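Local coordinates for protein serine-threonine phosphatase 2C (Toxoplasma gondii, PDB 2I44) that probably removes phosphate from serine and threonine residues of proteins, as a PP2C-family phosphatase that binds calcium ions, at residues A[26-31]-A[312-317]. Numbering follows the deposited sequence.
Sequences IFTDIG and NITAMT
F27 and A315 form a hydrogen-bonded pair between two antiparallel strands of one sheet of the PP2C beta-sandwich. Strand 22-29 lies near the start of the chain and strand 313-320 near its end, so the pairing joins the two ends of the fold. The axes of 26-29 and 313-317 approach to 4.7 Å.

Four backbone bonds hold the register. F27 N gives to A315 O at 3.0 Å, and A315 N returns a bond to F27 O. D29 and I313 form the next such pair. I313 N to D29 O is nearly straight (172°), whereas D29 N to I313 O is more bent (144°). CA-H...O contacts fill in between, among them T28 CA to I313 O at 3.2 Å.

The side chains of F27, D29, A315 and I313 share one face. Helix 291-305 packs here: V296 meets F27, and L300 touches both D29 and I313.

I26, T28, T314 and M316 share the other face, which turns to strands 38-43 and 53-62 of the second sheet. I26 and M316 lie side by side and point the same way. Their methyl ends, I26 CD1 and M316 CE, are tightly packed at 3.3 Å; M316 is selenomethionine.

T28 and T314 also run side by side. T28 OG1 is anti to its backbone N (chi1 -173°) and sits 2.7 Å from T314 OG1. T314 OG1 also hydrogen-bonds the carboxylate of D38.

Past the strands, N312 follows the calcium ligand D311, and its side chain is about 4 Å from a bound calcium ion at the nearest atoms. I30 and G31 form the turn beyond the other strand. There D29 OD1 accepts from G31 N at 2.7 Å through its anti lone pair, making an Asx turn.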
ATOM      1  N   ILE A  26       4.942  -5.838 -12.529  1.00 16.48           N
ATOM      2  CA  ILE A  26       4.140  -6.286 -11.399  1.00 17.07           C
ATOM      3  C   ILE A  26       4.033  -7.794 -11.467  1.00 18.07           C
ATOM      4  O   ILE A  26       3.706  -8.343 -12.513  1.00 19.60           O
ATOM      5  CB  ILE A  26       2.704  -5.710 -11.444  1.00 15.26           C
ATOM      6  CG1 ILE A  26       2.740  -4.198 -11.681  1.00 16.61           C
ATOM      7  CG2 ILE A  26       1.983  -6.004 -10.132  1.00 13.80           C
ATOM      8  CD1 ILE A  26       1.365  -3.598 -11.914  1.00 16.63           C
ATOM      9  N   PHE A  27       4.305  -8.460 -10.351  1.00 18.89           N
ATOM     10  CA  PHE A  27       4.216  -9.911 -10.294  1.00 18.41           C
ATOM     11  C   PHE A  27       3.632 -10.325  -8.953  1.00 18.39           C
ATOM     12  O   PHE A  27       3.916  -9.712  -7.928  1.00 15.75           O
ATOM     13  CB  PHE A  27       5.594 -10.552 -10.463  1.00 21.82           C
ATOM     14  CG  PHE A  27       5.539 -12.026 -10.759  1.00 24.11           C
ATOM     15  CD1 PHE A  27       5.298 -12.479 -12.055  1.00 25.72           C
ATOM     16  CD2 PHE A  27       5.692 -12.963  -9.740  1.00 24.77           C
ATOM     17  CE1 PHE A  27       5.210 -13.848 -12.336  1.00 25.73           C
ATOM     18  CE2 PHE A  27       5.606 -14.337 -10.010  1.00 26.12           C
ATOM     19  CZ  PHE A  27       5.365 -14.776 -11.311  1.00 26.73           C
ATOM     20  N   THR A  28       2.813 -11.368  -8.965  1.00 19.14           N
ATOM     21  CA  THR A  28       2.195 -11.858  -7.744  1.00 19.27           C
ATOM     22  C   THR A  28       2.192 -13.381  -7.736  1.00 20.77           C
ATOM     23  O   THR A  28       2.293 -14.018  -8.780  1.00 19.56           O
ATOM     24  CB  THR A  28       0.736 -11.347  -7.618  1.00 19.86           C
ATOM     25  OG1 THR A  28       0.215 -11.703  -6.333  1.00 19.85           O
ATOM     26  CG2 THR A  28      -0.150 -11.954  -8.715  1.00 17.20           C
ATOM     27  N   ASP A  29       2.078 -13.964  -6.550  1.00 22.58           N
ATOM     28  CA  ASP A  29       2.046 -15.412  -6.420  1.00 22.31           C
ATOM     29  C   ASP A  29       1.259 -15.762  -5.173  1.00 21.65           C
ATOM     30  O   ASP A  29       1.349 -15.070  -4.162  1.00 19.35           O
ATOM     31  CB  ASP A  29       3.469 -15.974  -6.330  1.00 25.56           C
ATOM     32  CG  ASP A  29       3.513 -17.475  -6.548  1.00 26.98           C
ATOM     33  OD1 ASP A  29       2.961 -18.220  -5.713  1.00 28.99           O
ATOM     34  OD2 ASP A  29       4.093 -17.907  -7.566  1.00 29.56           O
ATOM     35  N   ILE A  30       0.477 -16.832  -5.251  1.00 22.10           N
ATOM     36  CA  ILE A  30      -0.345 -17.259  -4.128  1.00 20.70           C
ATOM     37  C   ILE A  30       0.486 -17.860  -3.001  1.00 19.56           C
ATOM     38  O   ILE A  30       0.062 -17.875  -1.845  1.00 18.75           O
ATOM     39  CB  ILE A  30      -1.420 -18.289  -4.575  1.00 21.83           C
ATOM     40  CG1 ILE A  30      -2.447 -18.475  -3.456  1.00 20.87           C
ATOM     41  CG2 ILE A  30      -0.764 -19.626  -4.938  1.00 20.31           C
ATOM     42  CD1 ILE A  30      -3.694 -19.207  -3.889  1.00 22.48           C
ATOM     43  N   GLY A  31       1.676 -18.338  -3.336  1.00 19.44           N
ATOM     44  CA  GLY A  31       2.521 -18.936  -2.323  1.00 20.40           C
ATOM     45  C   GLY A  31       1.870 -20.200  -1.800  1.00 20.31           C
ATOM     46  O   GLY A  31       1.305 -20.979  -2.569  1.00 20.24           O
ATOM     47  N   ASN A 312       1.067 -14.963   0.582  1.00 18.61           N
ATOM     48  CA  ASN A 312       0.814 -14.424  -0.756  1.00 17.59           C
ATOM     49  C   ASN A 312       1.956 -13.413  -0.901  1.00 17.09           C
ATOM     50  O   ASN A 312       2.340 -12.769   0.084  1.00 17.95           O
ATOM     51  CB  ASN A 312      -0.510 -13.644  -0.842  1.00 14.35           C
ATOM     52  CG  ASN A 312      -1.742 -14.525  -0.749  1.00 14.44           C
ATOM     53  OD1 ASN A 312      -1.716 -15.710  -1.085  1.00 16.62           O
ATOM     54  ND2 ASN A 312      -2.845 -13.930  -0.319  1.00 10.25           N
ATOM     55  N   ILE A 313       2.497 -13.270  -2.107  1.00 16.80           N
ATOM     56  CA  ILE A 313       3.587 -12.332  -2.345  1.00 17.42           C
ATOM     57  C   ILE A 313       3.283 -11.512  -3.585  1.00 17.64           C
ATOM     58  O   ILE A 313       2.968 -12.058  -4.639  1.00 17.71           O
ATOM     59  CB  ILE A 313       4.937 -13.052  -2.573  1.00 19.85           C
ATOM     60  CG1 ILE A 313       5.175 -14.097  -1.483  1.00 23.32           C
ATOM     61  CG2 ILE A 313       6.074 -12.028  -2.558  1.00 18.64           C
ATOM     62  CD1 ILE A 313       6.417 -14.945  -1.707  1.00 24.22           C
ATOM     63  N   THR A 314       3.377 -10.197  -3.449  1.00 15.47           N
ATOM     64  CA  THR A 314       3.130  -9.288  -4.554  1.00 15.42           C
ATOM     65  C   THR A 314       4.182  -8.196  -4.551  1.00 16.16           C
ATOM     66  O   THR A 314       4.470  -7.595  -3.509  1.00 14.86           O
ATOM     67  CB  THR A 314       1.733  -8.647  -4.446  1.00 16.71           C
ATOM     68  OG1 THR A 314       0.737  -9.660  -4.624  1.00 18.97           O
ATOM     69  CG2 THR A 314       1.540  -7.566  -5.503  1.00 19.15           C
ATOM     70  N   ALA A 315       4.756  -7.947  -5.721  1.00 15.70           N
ATOM     71  CA  ALA A 315       5.771  -6.919  -5.859  1.00 16.15           C
ATOM     72  C   ALA A 315       5.509  -6.086  -7.114  1.00 16.21           C
ATOM     73  O   ALA A 315       5.180  -6.617  -8.170  1.00 15.86           O
ATOM     74  CB  ALA A 315       7.156  -7.553  -5.926  1.00 14.21           C
HETATM   75  N   MSE A 316       5.630  -4.774  -6.970  1.00 17.01           N
HETATM   76  CA  MSE A 316       5.433  -3.847  -8.071  1.00 19.63           C
HETATM   77  C   MSE A 316       6.701  -3.004  -8.077  1.00 19.02           C
HETATM   78  O   MSE A 316       6.998  -2.326  -7.096  1.00 19.12           O
HETATM   79  CB  MSE A 316       4.202  -2.960  -7.812  1.00 20.94           C
HETATM   80  CG  MSE A 316       3.869  -1.970  -8.933  1.00 25.03           C
HETATM   81 SE   MSE A 316       2.333  -0.824  -8.527  1.00 36.08          SE
HETATM   82  CE  MSE A 316       0.926  -2.053  -9.007  1.00 25.35           C
ATOM     83  N   THR A 317       7.459  -3.071  -9.167  1.00 19.20           N
ATOM     84  CA  THR A 317       8.699  -2.317  -9.289  1.00 19.37           C
ATOM     85  C   THR A 317       8.557  -1.137 -10.245  1.00 19.88           C
ATOM     86  O   THR A 317       8.014  -1.273 -11.337  1.00 19.44           O
ATOM     87  CB  THR A 317       9.854  -3.225  -9.781  1.00 21.51           C
ATOM     88  OG1 THR A 317       9.434  -3.967 -10.935  1.00 19.35           O
ATOM     89  CG2 THR A 317      10.270  -4.198  -8.685  1.00 20.66           C
TER